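Local coordinates for protein endoglucanase (Uncultured bacterium, PDB 3X17) that hydrolyses internal beta-1,4-glucosidic bonds of cellulose, as a family 9 endoglucanase with an N-terminal Ig-like domain, at residues A[23-28]-A[86-91]; A[183-188]-A[275-280]; A[236-239]-A[243-246]; A[429-434]-A[524-529]; A[461-466]-A[554-559]. All coordinates share one frame; numbering follows the deposited sequence.

Contact 1 of 5, residues A[23-28]-A[86-91]; sequences VGYHPA and ADFTSL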
# COMPACT_ATOMS: atom_id res chain seq x y z
N VAL A 23 -3.75 -9.19 -15.10
CA VAL A 23 -2.61 -10.07 -14.99
C VAL A 23 -3.16 -11.50 -15.05
O VAL A 23 -2.71 -12.31 -15.86
CB VAL A 23 -1.84 -9.86 -13.66
CG1 VAL A 23 -0.68 -10.86 -13.58
CG2 VAL A 23 -1.29 -8.46 -13.60
N GLY A 24 -4.13 -11.79 -14.20
CA GLY A 24 -4.86 -13.06 -14.29
C GLY A 24 -5.24 -13.64 -12.93
O GLY A 24 -5.65 -12.90 -12.02
N TYR A 25 -5.17 -14.97 -12.81
CA TYR A 25 -5.77 -15.68 -11.68
C TYR A 25 -4.92 -16.88 -11.32
O TYR A 25 -4.39 -17.55 -12.21
CB TYR A 25 -7.19 -16.14 -12.02
CG TYR A 25 -8.12 -15.02 -12.48
CD1 TYR A 25 -8.15 -14.63 -13.81
CD2 TYR A 25 -8.99 -14.39 -11.59
CE1 TYR A 25 -8.96 -13.60 -14.25
CE2 TYR A 25 -9.84 -13.37 -12.03
CZ TYR A 25 -9.83 -12.99 -13.36
OH TYR A 25 -10.63 -11.96 -13.82
N HIS A 26 -4.77 -17.14 -10.02
CA HIS A 26 -4.16 -18.37 -9.56
C HIS A 26 -5.14 -19.54 -9.77
O HIS A 26 -6.35 -19.35 -9.64
CB HIS A 26 -3.77 -18.26 -8.09
CG HIS A 26 -3.07 -19.47 -7.55
ND1 HIS A 26 -1.69 -19.58 -7.51
CD2 HIS A 26 -3.55 -20.64 -7.07
CE1 HIS A 26 -1.36 -20.75 -7.01
NE2 HIS A 26 -2.47 -21.41 -6.71
N PRO A 27 -4.63 -20.74 -10.06
CA PRO A 27 -5.58 -21.84 -10.33
C PRO A 27 -6.56 -22.13 -9.17
O PRO A 27 -7.72 -22.45 -9.42
CB PRO A 27 -4.67 -23.04 -10.60
CG PRO A 27 -3.34 -22.43 -11.05
CD PRO A 27 -3.24 -21.05 -10.47
N ALA A 28 -6.15 -21.90 -7.94
CA ALA A 28 -6.95 -22.34 -6.81
C ALA A 28 -8.05 -21.36 -6.41
O ALA A 28 -8.81 -21.61 -5.48
CB ALA A 28 -6.07 -22.67 -5.61
N ALA A 86 -19.78 -13.58 -14.06
CA ALA A 86 -19.52 -15.02 -14.06
C ALA A 86 -18.40 -15.35 -13.08
O ALA A 86 -17.58 -14.50 -12.71
CB ALA A 86 -19.14 -15.50 -15.44
N ASP A 87 -18.32 -16.62 -12.73
CA ASP A 87 -17.21 -17.13 -11.94
C ASP A 87 -16.70 -18.36 -12.66
O ASP A 87 -17.38 -19.38 -12.71
CB ASP A 87 -17.72 -17.50 -10.55
CG ASP A 87 -16.63 -18.07 -9.67
OD1 ASP A 87 -15.51 -18.34 -10.17
OD2 ASP A 87 -16.87 -18.20 -8.45
N PHE A 88 -15.60 -18.22 -13.38
CA PHE A 88 -15.01 -19.35 -14.07
C PHE A 88 -13.92 -20.05 -13.27
O PHE A 88 -12.94 -20.52 -13.85
CB PHE A 88 -14.50 -18.93 -15.46
CG PHE A 88 -13.46 -17.83 -15.44
CD1 PHE A 88 -13.85 -16.50 -15.38
CD2 PHE A 88 -12.11 -18.12 -15.62
CE1 PHE A 88 -12.90 -15.47 -15.45
CE2 PHE A 88 -11.17 -17.11 -15.67
CZ PHE A 88 -11.56 -15.78 -15.59
N THR A 89 -14.10 -20.12 -11.95
CA THR A 89 -13.21 -20.87 -11.03
C THR A 89 -12.80 -22.26 -11.53
O THR A 89 -11.65 -22.68 -11.34
CB THR A 89 -13.88 -21.05 -9.63
OG1 THR A 89 -14.19 -19.76 -9.08
CG2 THR A 89 -12.95 -21.76 -8.68
N SER A 90 -13.77 -22.98 -12.10
CA SER A 90 -13.59 -24.36 -12.62
C SER A 90 -12.40 -24.47 -13.53
O SER A 90 -11.77 -25.53 -13.59
CB SER A 90 -14.82 -24.79 -13.45
OG SER A 90 -15.94 -25.03 -12.63
N LEU A 91 -12.14 -23.42 -14.29
CA LEU A 91 -11.05 -23.40 -15.21
C LEU A 91 -9.81 -23.29 -14.37
O LEU A 91 -9.68 -22.32 -13.66
CB LEU A 91 -11.18 -22.20 -16.12
CG LEU A 91 -10.39 -22.25 -17.40
CD1 LEU A 91 -10.21 -20.95 -18.03
CD2 LEU A 91 -9.11 -22.84 -17.08

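Contact 2 of 5, residues A[183-188]-A[275-280]; sequences YVTTTA and TAKAAA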
# COMPACT_ATOMS: atom_id res chain seq x y z
N TYR A 183 9.83 11.12 3.95
CA TYR A 183 8.91 11.53 5.01
C TYR A 183 8.83 10.41 6.01
O TYR A 183 8.56 9.28 5.64
CB TYR A 183 7.52 11.73 4.42
CG TYR A 183 7.43 12.74 3.32
CD1 TYR A 183 7.63 12.35 2.00
CD2 TYR A 183 6.96 14.04 3.58
CE1 TYR A 183 7.41 13.22 0.97
CE2 TYR A 183 6.72 14.92 2.54
CZ TYR A 183 6.99 14.53 1.25
OH TYR A 183 6.79 15.41 0.20
N VAL A 184 9.09 10.71 7.27
CA VAL A 184 9.13 9.65 8.27
C VAL A 184 7.75 8.98 8.47
O VAL A 184 7.66 7.79 8.81
CB VAL A 184 9.64 10.16 9.61
CG1 VAL A 184 9.27 9.16 10.72
CG2 VAL A 184 11.16 10.31 9.56
N THR A 185 6.68 9.73 8.17
CA THR A 185 5.35 9.34 8.59
C THR A 185 4.86 8.19 7.70
O THR A 185 4.29 7.22 8.18
CB THR A 185 4.38 10.56 8.55
OG1 THR A 185 4.93 11.64 9.33
CG2 THR A 185 2.99 10.20 9.11
N THR A 186 5.22 8.24 6.42
CA THR A 186 4.90 7.17 5.48
C THR A 186 5.97 6.08 5.48
O THR A 186 5.65 4.91 5.29
CB THR A 186 4.74 7.71 4.04
OG1 THR A 186 5.80 8.64 3.78
CG2 THR A 186 3.38 8.41 3.84
N THR A 187 7.23 6.47 5.61
CA THR A 187 8.33 5.51 5.59
C THR A 187 8.18 4.50 6.71
O THR A 187 8.40 3.31 6.50
CB THR A 187 9.74 6.19 5.72
OG1 THR A 187 10.01 6.94 4.54
CG2 THR A 187 10.89 5.11 5.84
N ALA A 188 7.80 4.97 7.90
CA ALA A 188 7.68 4.09 9.04
C ALA A 188 6.50 3.11 8.91
O ALA A 188 6.68 1.90 9.06
CB ALA A 188 7.62 4.89 10.35
N THR A 275 8.07 9.95 16.05
CA THR A 275 8.96 9.30 16.99
C THR A 275 8.38 7.91 17.38
O THR A 275 9.07 6.88 17.36
CB THR A 275 9.17 10.21 18.23
OG1 THR A 275 9.77 11.45 17.83
CG2 THR A 275 10.05 9.54 19.25
N ALA A 276 7.07 7.87 17.60
CA ALA A 276 6.37 6.64 18.01
C ALA A 276 6.24 5.65 16.82
O ALA A 276 6.52 4.46 16.97
CB ALA A 276 4.97 6.99 18.57
N LYS A 277 5.87 6.14 15.64
CA LYS A 277 5.89 5.29 14.44
C LYS A 277 7.25 4.64 14.21
O LYS A 277 7.34 3.45 13.96
CB LYS A 277 5.49 6.06 13.19
CG LYS A 277 4.00 6.30 13.02
CD LYS A 277 3.79 7.28 11.86
CE LYS A 277 2.33 7.38 11.42
NZ LYS A 277 1.62 8.41 12.24
N ALA A 278 8.33 5.40 14.39
CA ALA A 278 9.64 4.83 14.12
C ALA A 278 9.97 3.83 15.20
O ALA A 278 10.51 2.77 14.93
CB ALA A 278 10.69 5.93 14.05
N ALA A 279 9.61 4.14 16.45
CA ALA A 279 9.74 3.17 17.53
C ALA A 279 9.06 1.87 17.17
O ALA A 279 9.63 0.81 17.35
CB ALA A 279 9.18 3.73 18.89
N ALA A 280 7.82 1.95 16.69
CA ALA A 280 7.05 0.74 16.41
C ALA A 280 7.73 -0.08 15.31
O ALA A 280 7.95 -1.29 15.44
CB ALA A 280 5.59 1.10 16.04

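Contact 3 of 5, residues A[236-239]-A[243-246]; sequences MQRP and VYHK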
# COMPACT_ATOMS: atom_id res chain seq x y z
N MET A 236 17.43 9.93 10.86
CA MET A 236 16.42 10.94 11.20
C MET A 236 16.15 11.02 12.72
O MET A 236 15.23 11.71 13.17
CB MET A 236 15.12 10.67 10.46
CG MET A 236 15.17 10.94 8.95
SD MET A 236 15.52 12.69 8.56
CE MET A 236 13.85 13.42 8.57
N GLN A 237 16.95 10.29 13.49
CA GLN A 237 16.77 10.27 14.91
C GLN A 237 17.82 11.11 15.64
O GLN A 237 19.01 10.95 15.47
CB GLN A 237 16.71 8.84 15.49
CG GLN A 237 16.15 8.79 16.93
CD GLN A 237 16.21 7.39 17.57
OE1 GLN A 237 17.09 6.58 17.24
NE2 GLN A 237 15.29 7.12 18.51
N ARG A 238 17.32 11.87 16.60
CA ARG A 238 18.12 12.80 17.36
C ARG A 238 18.56 12.04 18.61
O ARG A 238 17.86 11.12 19.04
CB ARG A 238 17.17 13.94 17.70
CG ARG A 238 17.77 15.19 18.15
CD ARG A 238 16.81 15.76 19.17
NE ARG A 238 15.95 16.73 18.57
CZ ARG A 238 14.97 17.36 19.21
NH1 ARG A 238 14.57 16.97 20.42
NH2 ARG A 238 14.37 18.36 18.60
N PRO A 239 19.71 12.41 19.21
CA PRO A 239 20.22 11.52 20.24
C PRO A 239 19.31 11.36 21.45
O PRO A 239 19.45 10.40 22.21
CB PRO A 239 21.54 12.19 20.67
CG PRO A 239 21.98 12.91 19.43
CD PRO A 239 20.69 13.44 18.84
N VAL A 243 12.41 11.95 16.59
CA VAL A 243 12.60 11.67 15.17
C VAL A 243 12.07 12.81 14.31
O VAL A 243 10.96 13.30 14.54
CB VAL A 243 11.95 10.32 14.75
CG1 VAL A 243 12.13 10.05 13.24
CG2 VAL A 243 12.56 9.18 15.54
N TYR A 244 12.93 13.35 13.44
CA TYR A 244 12.55 14.45 12.54
C TYR A 244 11.46 14.00 11.59
O TYR A 244 11.32 12.81 11.29
CB TYR A 244 13.77 14.97 11.75
CG TYR A 244 14.84 15.59 12.63
CD1 TYR A 244 14.59 16.78 13.32
CD2 TYR A 244 16.06 14.96 12.83
CE1 TYR A 244 15.55 17.34 14.16
CE2 TYR A 244 17.03 15.50 13.66
CZ TYR A 244 16.77 16.69 14.34
OH TYR A 244 17.71 17.23 15.19
N HIS A 245 10.70 14.97 11.10
CA HIS A 245 9.43 14.66 10.46
C HIS A 245 9.63 14.28 9.01
O HIS A 245 8.97 13.39 8.50
CB HIS A 245 8.50 15.86 10.55
CG HIS A 245 7.22 15.69 9.80
ND1 HIS A 245 6.34 14.66 10.06
CD2 HIS A 245 6.60 16.51 8.92
CE1 HIS A 245 5.24 14.84 9.34
NE2 HIS A 245 5.39 15.93 8.61
N LYS A 246 10.52 14.97 8.32
CA LYS A 246 10.64 14.80 6.90
C LYS A 246 11.83 15.62 6.42
O LYS A 246 12.43 16.40 7.20
CB LYS A 246 9.36 15.27 6.20
CG LYS A 246 9.12 16.79 6.32
CD LYS A 246 7.99 17.27 5.44
CE LYS A 246 7.63 18.73 5.79
NZ LYS A 246 6.69 19.33 4.79

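Contact 4 of 5, residues A[429-434]-A[524-529]; sequences GSFHWG and MGPRGY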
# COMPACT_ATOMS: atom_id res chain seq x y z
N GLY A 429 -19.10 9.08 -2.94
CA GLY A 429 -19.01 10.12 -1.93
C GLY A 429 -17.85 9.90 -0.99
O GLY A 429 -17.46 10.81 -0.24
N SER A 430 -17.25 8.71 -1.00
CA SER A 430 -16.16 8.45 -0.06
C SER A 430 -14.83 8.12 -0.73
O SER A 430 -13.93 7.59 -0.07
CB SER A 430 -16.52 7.36 0.96
OG SER A 430 -17.38 7.88 1.96
N PHE A 431 -14.72 8.37 -2.03
CA PHE A 431 -13.44 8.17 -2.72
C PHE A 431 -12.49 9.33 -2.47
O PHE A 431 -12.71 10.43 -2.95
CB PHE A 431 -13.66 7.98 -4.23
CG PHE A 431 -14.22 6.64 -4.59
CD1 PHE A 431 -15.58 6.37 -4.41
CD2 PHE A 431 -13.39 5.60 -4.96
CE1 PHE A 431 -16.11 5.10 -4.68
CE2 PHE A 431 -13.91 4.33 -5.28
CZ PHE A 431 -15.26 4.09 -5.15
N HIS A 432 -11.44 9.08 -1.70
CA HIS A 432 -10.47 10.10 -1.37
C HIS A 432 -9.13 9.82 -2.06
O HIS A 432 -8.91 8.75 -2.63
CB HIS A 432 -10.24 10.17 0.15
CG HIS A 432 -11.51 10.30 0.95
ND1 HIS A 432 -11.91 9.36 1.88
CD2 HIS A 432 -12.49 11.23 0.91
CE1 HIS A 432 -13.07 9.71 2.39
NE2 HIS A 432 -13.45 10.84 1.81
N TRP A 433 -8.23 10.77 -1.94
CA TRP A 433 -6.87 10.64 -2.42
C TRP A 433 -6.23 9.38 -1.82
O TRP A 433 -6.14 9.28 -0.62
CB TRP A 433 -6.11 11.86 -1.91
CG TRP A 433 -4.84 12.16 -2.58
CD1 TRP A 433 -4.02 11.30 -3.23
CD2 TRP A 433 -4.15 13.42 -2.54
NE1 TRP A 433 -2.87 11.96 -3.66
CE2 TRP A 433 -2.95 13.26 -3.25
CE3 TRP A 433 -4.44 14.66 -1.96
CZ2 TRP A 433 -2.05 14.31 -3.44
CZ3 TRP A 433 -3.55 15.71 -2.15
CH2 TRP A 433 -2.36 15.51 -2.86
N GLY A 434 -5.82 8.43 -2.65
CA GLY A 434 -5.31 7.15 -2.16
C GLY A 434 -6.39 6.08 -1.99
O GLY A 434 -6.17 5.08 -1.29
N MET A 524 -17.19 11.96 -9.07
CA MET A 524 -17.26 10.87 -10.06
C MET A 524 -17.00 9.48 -9.45
O MET A 524 -17.01 8.47 -10.17
CB MET A 524 -16.27 11.14 -11.21
CG MET A 524 -16.56 12.43 -11.98
SD MET A 524 -18.21 12.37 -12.74
CE MET A 524 -17.85 11.40 -14.19
N GLY A 525 -16.75 9.43 -8.15
CA GLY A 525 -16.46 8.14 -7.47
C GLY A 525 -15.44 7.25 -8.17
O GLY A 525 -14.31 7.67 -8.40
N PRO A 526 -15.81 5.99 -8.48
CA PRO A 526 -14.80 5.05 -8.99
C PRO A 526 -14.37 5.43 -10.39
O PRO A 526 -13.45 4.83 -10.96
CB PRO A 526 -15.56 3.72 -9.03
CG PRO A 526 -17.01 4.12 -9.26
CD PRO A 526 -17.18 5.43 -8.53
N ARG A 527 -15.04 6.43 -10.96
CA ARG A 527 -14.64 6.97 -12.23
C ARG A 527 -13.80 8.24 -12.15
O ARG A 527 -13.39 8.77 -13.18
CB ARG A 527 -15.85 7.23 -13.12
CG ARG A 527 -16.31 5.99 -13.85
CD ARG A 527 -17.47 6.35 -14.76
NE ARG A 527 -17.88 5.22 -15.56
CZ ARG A 527 -18.76 4.31 -15.14
NH1 ARG A 527 -19.34 4.46 -13.96
NH2 ARG A 527 -19.06 3.29 -15.91
N GLY A 528 -13.54 8.72 -10.93
CA GLY A 528 -12.82 9.99 -10.75
C GLY A 528 -11.30 9.92 -10.89
O GLY A 528 -10.57 10.16 -9.95
N TYR A 529 -10.82 9.55 -12.07
CA TYR A 529 -9.38 9.28 -12.25
C TYR A 529 -8.97 9.68 -13.65
O TYR A 529 -9.72 9.46 -14.59
CB TYR A 529 -9.07 7.79 -12.06
CG TYR A 529 -7.75 7.35 -12.67
CD1 TYR A 529 -6.57 7.38 -11.93
CD2 TYR A 529 -7.68 6.88 -13.99
CE1 TYR A 529 -5.35 6.94 -12.47
CE2 TYR A 529 -6.46 6.46 -14.55
CZ TYR A 529 -5.29 6.55 -13.80
OH TYR A 529 -4.08 6.13 -14.33

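Contact 5 of 5, residues A[461-466]-A[554-559]; sequences AALAQL and AHFASL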
# COMPACT_ATOMS: atom_id res chain seq x y z
N ALA A 461 -12.99 -11.69 -0.62
CA ALA A 461 -13.15 -10.25 -0.62
C ALA A 461 -11.80 -9.54 -0.71
O ALA A 461 -11.71 -8.50 -1.32
CB ALA A 461 -13.94 -9.77 0.61
N ALA A 462 -10.78 -10.08 -0.05
CA ALA A 462 -9.43 -9.54 -0.16
C ALA A 462 -8.91 -9.70 -1.58
O ALA A 462 -8.34 -8.76 -2.16
CB ALA A 462 -8.49 -10.23 0.84
N LEU A 463 -9.07 -10.88 -2.16
CA LEU A 463 -8.62 -11.10 -3.54
C LEU A 463 -9.25 -10.07 -4.46
O LEU A 463 -8.62 -9.58 -5.40
CB LEU A 463 -8.98 -12.50 -4.04
CG LEU A 463 -8.64 -12.82 -5.50
CD1 LEU A 463 -7.11 -12.62 -5.74
CD2 LEU A 463 -9.00 -14.28 -5.78
N ALA A 464 -10.51 -9.77 -4.19
CA ALA A 464 -11.27 -8.84 -5.02
C ALA A 464 -10.62 -7.44 -5.05
O ALA A 464 -10.92 -6.62 -5.94
CB ALA A 464 -12.70 -8.75 -4.51
N GLN A 465 -9.77 -7.15 -4.07
CA GLN A 465 -9.07 -5.84 -4.05
C GLN A 465 -7.88 -5.83 -5.01
O GLN A 465 -7.63 -4.82 -5.69
CB GLN A 465 -8.61 -5.47 -2.64
CG GLN A 465 -9.73 -5.46 -1.65
CD GLN A 465 -11.00 -4.87 -2.24
OE1 GLN A 465 -10.96 -3.78 -2.85
NE2 GLN A 465 -12.13 -5.60 -2.10
N LEU A 466 -7.19 -6.96 -5.10
CA LEU A 466 -6.25 -7.17 -6.19
C LEU A 466 -6.92 -7.15 -7.56
O LEU A 466 -6.43 -6.47 -8.46
CB LEU A 466 -5.44 -8.45 -5.98
CG LEU A 466 -4.51 -8.50 -4.77
CD1 LEU A 466 -4.07 -9.93 -4.53
CD2 LEU A 466 -3.26 -7.66 -5.04
N ALA A 554 1.24 -10.80 -1.38
CA ALA A 554 2.01 -11.87 -0.74
C ALA A 554 1.10 -12.99 -0.20
O ALA A 554 1.43 -14.17 -0.30
CB ALA A 554 2.91 -11.32 0.35
N HIS A 555 -0.06 -12.62 0.34
CA HIS A 555 -1.05 -13.62 0.73
C HIS A 555 -1.40 -14.57 -0.42
O HIS A 555 -1.42 -15.79 -0.25
CB HIS A 555 -2.32 -12.96 1.27
CG HIS A 555 -3.36 -13.95 1.71
ND1 HIS A 555 -3.47 -14.39 3.02
CD2 HIS A 555 -4.29 -14.64 1.00
CE1 HIS A 555 -4.43 -15.30 3.09
NE2 HIS A 555 -4.94 -15.47 1.89
N PHE A 556 -1.64 -14.03 -1.61
CA PHE A 556 -2.06 -14.88 -2.70
C PHE A 556 -0.91 -15.49 -3.50
O PHE A 556 -1.14 -16.41 -4.28
CB PHE A 556 -3.06 -14.13 -3.57
CG PHE A 556 -4.39 -13.91 -2.90
CD1 PHE A 556 -5.27 -14.96 -2.75
CD2 PHE A 556 -4.67 -12.70 -2.28
CE1 PHE A 556 -6.49 -14.77 -2.12
CE2 PHE A 556 -5.88 -12.50 -1.65
CZ PHE A 556 -6.82 -13.54 -1.59
N ALA A 557 0.32 -15.08 -3.22
CA ALA A 557 1.49 -15.67 -3.86
C ALA A 557 1.93 -16.91 -3.10
O ALA A 557 2.72 -17.69 -3.59
CB ALA A 557 2.63 -14.68 -3.90
N SER A 558 1.48 -17.05 -1.88
CA SER A 558 1.97 -18.14 -1.10
C SER A 558 0.95 -19.24 -0.82
O SER A 558 1.28 -20.38 -0.65
CB SER A 558 2.58 -17.63 0.19
OG SER A 558 1.66 -16.87 0.88
N LEU A 559 -0.31 -18.87 -0.78
CA LEU A 559 -1.33 -19.75 -0.29
C LEU A 559 -1.02 -20.04 1.16
O LEU A 559 -1.90 -20.04 2.02
CB LEU A 559 -1.31 -21.06 -1.07
CG LEU A 559 -1.78 -21.02 -2.51
CD1 LEU A 559 -2.33 -19.67 -2.88
CD2 LEU A 559 -0.64 -21.46 -3.38

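Contact 1 of 5, residues A[23-28]-A[86-91]
Tyr25 and Phe88 form a T-shaped aromatic pair inside the N-terminal Ig-like domain. The pair joins edge strand 24-25 to the end of strand 82-87. These strands are not neighbours in the sheet order, so they meet through side chains and no hydrogen bond links the two segments. Phe88 points its edge at the face of Tyr25. The ring centroids are 5.2 Å apart and the planes stand at 75°. The closest atoms are Phe88 CZ and Tyr25 CE1, at 3.6 Å. Phe88 CG lies between its own backbone N and carbonyl carbon (chi1 59°), a crowded position that swings the ring back toward Tyr25.

Other residues complete the apolar surroundings. Phe110 makes a second edge-to-face pair with Tyr25, and Phe88 also touches Trp65 of the adjacent strand 63-74 and Ile55 of strand 52-57. The phenol is held at its far end, where Tyr25 OH bonds to the backbone N of Asn21. The polar margin lies where the chains turn. Pro27 O and Thr89 O come within 4.4 Å of each other, and both accept from Lys31 NZ. One lysine thus ties the two loops together and satisfies both carbonyls. Past Asp87 the chain turns, and Leu91 N bonds to Phe88 O at 3.0 Å.

Contact 2 of 5, residues A[183-188]-A[275-280]
Lys277 lays its aliphatic chain over Thr185, with CE 3.7 Å from Thr185 CG2. The two residues belong to helices 272-288 and 184-200 of the (alpha/alpha)6 barrel. The local axes are nearly parallel, at 20°, and come within 9.0 Å. Small residues allow this approach. Ala188 CB reaches Lys277 CB at 3.7 Å and lies 4.1 Å from Ala278 N, so a methyl group sits almost on the facing helix backbone. No hydrogen bond runs between the segments.

The methyl of Thr185 is placed for Lys277 by its torsion: CG2 is anti to the backbone N, while OG1 sits beside that N (chi1 -54°). The hydroxyl therefore serves other partners, bonding to Asp274 OD1 and Gln273 NE2. Lys277 is extended up to CE and bends at the last torsion (chi4 87°). Its CD also passes the carbonyl of Thr185, 3.7 Å from O. The buried ammonium makes a salt bridge with Asp339 and a hydrogen bond with Gln273 OE1. Asp339 is a calcium ligand, and the lysine side chain lies about 4 Å from the ion. Lys277 is thus a second-shell residue, likely to offset part of the carboxylate charge. At the start of helix 184-200, Tyr183 O accepts from both Thr187 N and Thr187 OG1, the latter at 3.0 Å.

Contact 3 of 5, residues A[236-239]-A[243-246]
Met236 and Tyr244 meet through both backbone and side chain where helix 221-235 gives way to strand 243-249. Tyr244 N donates to Met236 O over 2.8 Å at 157°, nearly along the C=O axis. Gln237 and Val243 form a single beta bridge that closes the turn.

The Met236 side chain is bent at chi2 and chi3 (-62° and -87°). This brings CE against the other segment, 3.5 Å from Tyr244 CB and 3.6 Å from Lys246 O. The branches of Val243 divide the other contacts. CG1 faces Met236 CB at 4.1 Å, and CG2 meets Gln237 CG at 3.9 Å. The Tyr244 ring passes Met236 O, with CD2 3.4 Å away. At its tip, OH rests 3.6 Å from Arg238 CG and lies at the edge of the guanidinium, near its plane. This is not a hydrogen bond: the hydroxyl bonds to Asp159, and Arg238 makes a salt bridge with Asp240. With an alanine at Tyr244, Asp159 would probably lose its hydroxyl mate and Arg238 the ring end beside its chain.

The turn is wedged between helices and sheet. Met236 and Val243 touch Val184 of helix 184-200, Val243 also touches Ala278 of helix 272-288, and Tyr244 packs on Val267 and Ile270 of strand 265-271.

Contact 4 of 5, residues A[429-434]-A[524-529]
Phe431 lays one face of its ring on the peptide between Gly525 and Pro526. Pro526 N stands 3.8 Å above the ring plane, over its centre. Gly525 C sits over the same face, nearer the rim. The near side of the ring meets the glycine, with CD1 3.6 Å from Gly525 CA. The far side meets the proline, where CZ lies 3.9 Å from Pro526 CB. The contact is buried, and no hydrogen bond crosses it. Phe431 CG is anti to its carbonyl carbon (chi1 -74°), which directs the ring across to the other loop.

The next shell explains the shape of the platform. Gly525 has a positive phi (47°), and a side chain there would run into Pro526 CD. The chain then makes a short 3-10 turn. Arg527 N donates to Met524 O at 2.9 Å, and Gly528 N to Gly525 O at 2.8 Å. Gly528 is itself the centre of an inverse gamma turn.

Asp513 holds both loops in place. Its OD1 accepts from Gly525 N and its OD2 from Phe431 N, so one carboxylate fixes the backbone on both sides of the ring contact. Further out, Arg527 makes a salt bridge with Asp81, which belongs to the Ig-like domain. The platform loop therefore also touches the domain boundary.

Both segments lie in loops that connect helices of the (alpha/alpha)6 barrel domain. Segment 429-434 lies between helices 396-418 and 435-452 and supplies Gly434 as the N-cap of the latter. Segment 524-529 lies between helices 494-499 and 543-558.

Contact 5 of 5, residues A[461-466]-A[554-559]
Phe556 reaches from helix 543-558 to the side of helix 456-469, against Leu463 and Leu466. CB sets the direction: CG is anti to the carbonyl carbon (chi1 -70°), which sends the ring across the gap between the helices. CG lies 4.1 Å from Leu463 CD1. Further along one side, CD2 meets Leu466 CD1 at 3.6 Å, and CE2 reaches the backbone, 3.6 Å from Leu463 CA. On the other side, CE1 is 3.9 Å from Leu463 CB. At the tip, CZ presses closest, 3.4 Å from Leu463 CB.

The ring is covered on both faces. Leu463 CD1 stands over one face, 4.0 Å from the ring centroid and 2° off the normal, a clear CH-pi contact. His555 CD2 lies over the opposite face, 3.6 Å above the plane. The ring is thus sandwiched between a methyl of the facing helix and the histidine of its own. With an alanine at Phe556, a gap is likely to open between the helices beside Leu463 and Leu466, and His555 would lose the ring it packs against.

Tyr116 of helix 115-130 also touches Phe556, Leu463 and Leu466. The local axes cross at -107° and come no closer than 10.9 Å, so one large side chain spans the space. This is apolar packing of steeply crossed helices within the helical part of an (alpha/alpha)6 barrel enzyme.

In the fold
Contacts 2 and 3 adjoin, with centres 10 Å apart, and contact 3 is nested in the loop that contact 2 closes. Probable hydrogen bonds join them, Val184 N to His245 O at 2.9 Å and Thr275 OG1 to Val243 N at 3.0 Å. This pair lies near bound metals: the Lys277 side chain is about 4 Å from a calcium ion, and the Met236 side chain about 13 Å from the zinc ion. Contact 1, in the Ig-like domain, is centred about 47 Å from contact 3. It touches contact 5 through His26 and the poorly ordered Leu559. Contacts 4 and 5 interleave along the chain, with nearest atoms about 9 Å apart.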